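PDB 3AQT: bacterial regulatory proteins, tetR family from Corynebacterium glutamicum, which acts as a TetR-family transcriptional repressor that probably binds DNA through a helix-turn-helix and takes up resorcinol as its inducer. Local coordinates for residues 211-215 with 228-233. Residues are numbered along the deposited sequence; the frame is centred on the assembly and turned at random.
Sequences QIFAA and AREIAS
A helical hairpin, helix 209-220 turning back into helix 225-231 within the ligand-binding domain of this TetR-type repressor, shows how alanines let two antiparallel helices lie close. Ala215 and Ala228 bring their CA atoms to 4.9 Å, and Gln211 and Ala232 keep nearly the same spacing one turn further along. The methyl group of Ala232 sits against helix 209-220: CB is 3.3 Å from Gln211 O and touches the CB atoms of Ala214 and Ala215. The CB of Ala215 in turn packs on the backbone of Arg229 around its CA. Beside these alanines lie the longer side chains of Gln211, Ile212 and Arg229. Gln211 stretches past Ala232 with its chain extended beyond CG, which places OE1 near Ser233 CB and over one face of the Arg229 guanidinium. That OE1 lies 3.2 Å from Arg229 NH2, yet the angle is too poor for a hydrogen bond. Arg229 starts away from the first helix and bends back at chi2 (61°), bringing NH1 to Ile212 CG1 at the guanidinium edge. Ser233 folds back on its own segment: OG donates to Glu230 O (2.6 Å), which also accepts from Ser233 N on the same face. Around the hairpin, Ala214 meets Ala124 and Arg128 of helix 119-134, Phe213 packs into helix 180-199, and the subunit interface gains Ile212 on Leu182 and Phe213 on Cys186 of the second subunit.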
loop_
_atom_site.group_PDB
_atom_site.type_symbol
_atom_site.label_atom_id
_atom_site.label_comp_id
_atom_site.label_asym_id
_atom_site.label_seq_id
_atom_site.Cartn_x
_atom_site.Cartn_y
_atom_site.Cartn_z
ATOM N N GLN B 211 -18.135 4.881 0.208
ATOM C CA GLN B 211 -18.989 3.917 0.889
ATOM C C GLN B 211 -18.508 2.495 0.670
ATOM O O GLN B 211 -18.352 1.723 1.617
ATOM C CB GLN B 211 -20.430 4.047 0.401
ATOM C CG GLN B 211 -21.144 5.299 0.887
ATOM C CD GLN B 211 -22.598 5.337 0.452
ATOM O OE1 GLN B 211 -23.235 4.297 0.303
ATOM N NE2 GLN B 211 -23.132 6.536 0.265
ATOM N N ILE B 212 -18.268 2.156 -0.589
ATOM C CA ILE B 212 -17.813 0.826 -0.947
ATOM C C ILE B 212 -16.494 0.502 -0.267
ATOM O O ILE B 212 -16.298 -0.609 0.218
ATOM C CB ILE B 212 -17.659 0.697 -2.469
ATOM C CG1 ILE B 212 -19.012 0.944 -3.138
ATOM C CG2 ILE B 212 -17.150 -0.689 -2.826
ATOM C CD1 ILE B 212 -18.947 1.211 -4.641
ATOM N N PHE B 213 -15.587 1.469 -0.218
ATOM C CA PHE B 213 -14.313 1.227 0.433
ATOM C C PHE B 213 -14.497 1.019 1.936
ATOM O O PHE B 213 -13.929 0.096 2.518
ATOM C CB PHE B 213 -13.337 2.384 0.204
ATOM C CG PHE B 213 -12.064 2.242 0.991
ATOM C CD1 PHE B 213 -11.164 1.224 0.699
ATOM C CD2 PHE B 213 -11.811 3.064 2.082
ATOM C CE1 PHE B 213 -10.035 1.025 1.490
ATOM C CE2 PHE B 213 -10.689 2.872 2.878
ATOM C CZ PHE B 213 -9.797 1.850 2.583
ATOM N N ALA B 214 -15.288 1.882 2.564
ATOM C CA ALA B 214 -15.518 1.773 4.001
ATOM C C ALA B 214 -16.144 0.431 4.357
ATOM O O ALA B 214 -15.788 -0.184 5.370
ATOM C CB ALA B 214 -16.406 2.918 4.482
ATOM N N ALA B 215 -17.074 -0.031 3.526
ATOM C CA ALA B 215 -17.727 -1.312 3.788
ATOM C C ALA B 215 -16.705 -2.443 3.819
ATOM O O ALA B 215 -16.734 -3.296 4.708
ATOM C CB ALA B 215 -18.780 -1.591 2.729
ATOM N N ALA B 228 -22.318 -4.220 6.941
ATOM C CA ALA B 228 -21.251 -3.288 6.577
ATOM C C ALA B 228 -21.687 -2.230 5.571
ATOM O O ALA B 228 -21.487 -1.037 5.783
ATOM C CB ALA B 228 -20.053 -4.057 6.028
ATOM N N ARG B 229 -22.274 -2.675 4.469
ATOM C CA ARG B 229 -22.734 -1.771 3.425
ATOM C C ARG B 229 -23.696 -0.729 4.003
ATOM O O ARG B 229 -23.571 0.469 3.744
ATOM C CB ARG B 229 -23.416 -2.586 2.319
ATOM C CG ARG B 229 -24.005 -1.769 1.184
ATOM C CD ARG B 229 -22.940 -0.965 0.458
ATOM N NE ARG B 229 -23.529 0.098 -0.352
ATOM C CZ ARG B 229 -22.828 0.938 -1.107
ATOM N NH1 ARG B 229 -21.505 0.838 -1.157
ATOM N NH2 ARG B 229 -23.445 1.884 -1.806
ATOM N N GLU B 230 -24.655 -1.191 4.795
ATOM C CA GLU B 230 -25.631 -0.298 5.404
ATOM C C GLU B 230 -24.965 0.756 6.278
ATOM O O GLU B 230 -25.302 1.940 6.213
ATOM C CB GLU B 230 -26.631 -1.102 6.242
ATOM C CG GLU B 230 -27.489 -0.257 7.170
ATOM C CD GLU B 230 -27.046 -0.323 8.626
ATOM O OE1 GLU B 230 -26.841 -1.448 9.137
ATOM O OE2 GLU B 230 -26.917 0.749 9.260
ATOM N N ILE B 231 -24.025 0.323 7.108
ATOM C CA ILE B 231 -23.337 1.250 7.988
ATOM C C ILE B 231 -22.543 2.288 7.196
ATOM O O ILE B 231 -22.493 3.453 7.570
ATOM C CB ILE B 231 -22.389 0.509 8.933
ATOM C CG1 ILE B 231 -23.191 -0.458 9.803
ATOM C CG2 ILE B 231 -21.636 1.511 9.794
ATOM C CD1 ILE B 231 -23.548 -0.048 11.236
ATOM N N ALA B 232 -21.934 1.865 6.097
ATOM C CA ALA B 232 -21.146 2.773 5.282
ATOM C C ALA B 232 -22.009 3.705 4.452
ATOM O O ALA B 232 -21.488 4.592 3.771
ATOM C CB ALA B 232 -20.225 1.986 4.375
ATOM N N SER B 233 -23.324 3.511 4.504
ATOM C CA SER B 233 -24.242 4.350 3.735
ATOM C C SER B 233 -25.003 5.367 4.587
ATOM O O SER B 233 -25.823 6.119 4.069
ATOM C CB SER B 233 -25.247 3.475 2.988
ATOM O OG SER B 233 -26.111 2.812 3.904
#